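Hydroxyethylthiazole kinase (Pyrococcus horikoshii, PDB 3HPD) probably catalyses the ATP- and magnesium-dependent phosphorylation of the hydroxyl group of 4-methyl-5-beta-hydroxyethylthiazole, a step of thiamine diphosphate biosynthesis. Local coordinates at residues E226-E231 with G236-K241. Residues are numbered along the deposited sequence; the frame is centred on the assembly and turned at random.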
loop_
_atom_site.group_PDB
_atom_site.type_symbol
_atom_site.label_atom_id
_atom_site.label_comp_id
_atom_site.label_asym_id
_atom_site.label_seq_id
_atom_site.Cartn_x
_atom_site.Cartn_y
_atom_site.Cartn_z
ATOM N N GLU A 226 13.416 5.488 17.870
ATOM C CA GLU A 226 13.582 5.389 19.315
ATOM C C GLU A 226 12.354 5.949 20.026
ATOM O O GLU A 226 11.847 5.345 20.969
ATOM C CB GLU A 226 14.835 6.154 19.756
ATOM C CG GLU A 226 16.134 5.496 19.313
ATOM C CD GLU A 226 17.349 6.370 19.562
ATOM O OE1 GLU A 226 17.421 6.995 20.639
ATOM O OE2 GLU A 226 18.238 6.421 18.681
ATOM N N LYS A 227 11.882 7.106 19.566
ATOM C CA LYS A 227 10.712 7.750 20.159
ATOM C C LYS A 227 9.453 6.919 19.959
ATOM O O LYS A 227 8.596 6.850 20.840
ATOM C CB LYS A 227 10.508 9.140 19.548
ATOM C CG LYS A 227 11.639 10.123 19.838
ATOM C CD LYS A 227 11.783 10.382 21.330
ATOM C CE LYS A 227 10.578 11.112 21.903
ATOM N NZ LYS A 227 10.707 11.302 23.377
ATOM N N ALA A 228 9.335 6.291 18.795
ATOM C CA ALA A 228 8.164 5.474 18.514
ATOM C C ALA A 228 8.139 4.270 19.449
ATOM O O ALA A 228 7.093 3.913 19.990
ATOM C CB ALA A 228 8.177 5.012 17.056
ATOM N N TYR A 229 9.294 3.650 19.658
ATOM C CA TYR A 229 9.348 2.490 20.534
ATOM C C TYR A 229 8.965 2.859 21.966
ATOM O O TYR A 229 8.355 2.061 22.677
ATOM C CB TYR A 229 10.745 1.859 20.516
ATOM C CG TYR A 229 10.780 0.519 21.209
ATOM C CD1 TYR A 229 10.238 -0.612 20.603
ATOM C CD2 TYR A 229 11.301 0.393 22.498
ATOM C CE1 TYR A 229 10.207 -1.840 21.262
ATOM C CE2 TYR A 229 11.276 -0.832 23.167
ATOM C CZ TYR A 229 10.727 -1.941 22.542
ATOM O OH TYR A 229 10.693 -3.149 23.194
ATOM N N GLU A 230 9.315 4.068 22.391
ATOM C CA GLU A 230 8.984 4.504 23.746
ATOM C C GLU A 230 7.473 4.451 23.954
ATOM O O GLU A 230 6.997 4.175 25.056
ATOM C CB GLU A 230 9.476 5.936 23.991
ATOM C CG GLU A 230 10.971 6.127 23.809
ATOM C CD GLU A 230 11.424 7.548 24.106
ATOM O OE1 GLU A 230 10.573 8.458 24.091
ATOM O OE2 GLU A 230 12.634 7.754 24.336
ATOM N N GLU A 231 6.731 4.718 22.881
ATOM C CA GLU A 231 5.271 4.724 22.923
ATOM C C GLU A 231 4.588 3.434 22.469
ATOM O O GLU A 231 3.443 3.182 22.841
ATOM C CB GLU A 231 4.727 5.861 22.061
ATOM C CG GLU A 231 4.895 7.250 22.630
ATOM C CD GLU A 231 4.086 8.267 21.851
ATOM O OE1 GLU A 231 4.547 8.723 20.782
ATOM O OE2 GLU A 231 2.970 8.595 22.303
ATOM N N GLY A 236 2.790 -3.231 14.801
ATOM C CA GLY A 236 1.722 -2.429 14.228
ATOM C C GLY A 236 1.668 -1.014 14.778
ATOM O O GLY A 236 1.712 -0.037 14.026
ATOM N N SER A 237 1.572 -0.900 16.099
ATOM C CA SER A 237 1.516 0.405 16.753
ATOM C C SER A 237 2.827 1.168 16.579
ATOM O O SER A 237 2.831 2.394 16.475
ATOM C CB SER A 237 1.211 0.231 18.243
ATOM O OG SER A 237 -0.045 -0.401 18.423
ATOM N N PHE A 238 3.936 0.437 16.557
ATOM C CA PHE A 238 5.256 1.040 16.382
ATOM C C PHE A 238 5.341 1.706 15.007
ATOM O O PHE A 238 5.842 2.825 14.878
ATOM C CB PHE A 238 6.332 -0.045 16.525
ATOM C CG PHE A 238 7.720 0.399 16.146
ATOM C CD1 PHE A 238 8.434 1.289 16.946
ATOM C CD2 PHE A 238 8.331 -0.111 15.003
ATOM C CE1 PHE A 238 9.744 1.661 16.613
ATOM C CE2 PHE A 238 9.635 0.252 14.659
ATOM C CZ PHE A 238 10.345 1.140 15.467
ATOM N N HIS A 239 4.842 1.015 13.984
ATOM C CA HIS A 239 4.853 1.540 12.618
ATOM C C HIS A 239 4.116 2.880 12.562
ATOM O O HIS A 239 4.603 3.845 11.971
ATOM C CB HIS A 239 4.176 0.539 11.668
ATOM C CG HIS A 239 4.171 0.965 10.231
ATOM N ND1 HIS A 239 3.422 0.321 9.269
ATOM C CD2 HIS A 239 4.826 1.963 9.589
ATOM C CE1 HIS A 239 3.615 0.905 8.099
ATOM N NE2 HIS A 239 4.464 1.905 8.267
ATOM N N VAL A 240 2.941 2.929 13.183
ATOM C CA VAL A 240 2.128 4.141 13.208
ATOM C C VAL A 240 2.870 5.308 13.866
ATOM O O VAL A 240 2.838 6.441 13.373
ATOM C CB VAL A 240 0.797 3.903 13.976
ATOM C CG1 VAL A 240 0.055 5.218 14.161
ATOM C CG2 VAL A 240 -0.078 2.913 13.217
ATOM N N LYS A 241 3.540 5.028 14.976
ATOM C CA LYS A 241 4.270 6.059 15.706
ATOM C C LYS A 241 5.479 6.620 14.962
ATOM O O LYS A 241 5.971 7.696 15.304
ATOM C CB LYS A 241 4.702 5.523 17.071
ATOM C CG LYS A 241 3.541 5.231 18.013
ATOM C CD LYS A 241 2.861 6.519 18.475
ATOM C CE LYS A 241 1.748 6.231 19.476
ATOM N NZ LYS A 241 1.230 7.471 20.117
#
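Phe238 turns its CG away from its backbone N (chi1 171°), which brings the CE1 corner of the phenyl ring over to helix 210-231, whereas Lys241, its CG beside the backbone N and its chain bent at chi2 (-69°), climbs toward Glu231. Between these two arms lies the small side chain of Ala228. Its CB rests 3.5 Å from Lys241 CB. The same methyl is 3.7 Å from Phe238 CE1. Here the backbones come close, with 4.8 Å between the CA atoms of Ala228 and Lys241. The Phe238 ring turns an edge to the backbone of Tyr229, whose N lies near the ring plane, 3.7 Å from CE1; Leu186 and Val190 also touch this ring. At the solvent-facing margin the side chains of Glu231 and Lys241 cross at about a right angle, joined by a salt bridge of 3.0 Å from NZ to OE2 that is weak as a hydrogen bond. The other carboxylate oxygen, OE1, accepts a hydrogen bond from Trp245 NE1, one turn further along helix 235-248, so both Glu231 oxygens are tied to the same helix. An alanine in place of Lys241 would keep the CB contact with Ala228 but would probably leave OE2 of Glu231 without its charged mate and the carboxylate freer to turn about its Trp245 bond. These consecutive helices of the ribokinase-like fold are joined by a short turn, their segments running at 136° to each other, 8.3 Å apart at closest approach of the axes. Helix 235-248 also faces a neighbouring subunit, where Ser237 OG bonds to Asp244 OD2 of that chain. Apolar contacts at an alanine thus bring the two helices close, and a partly solvent-accessible ion pair ties their margin.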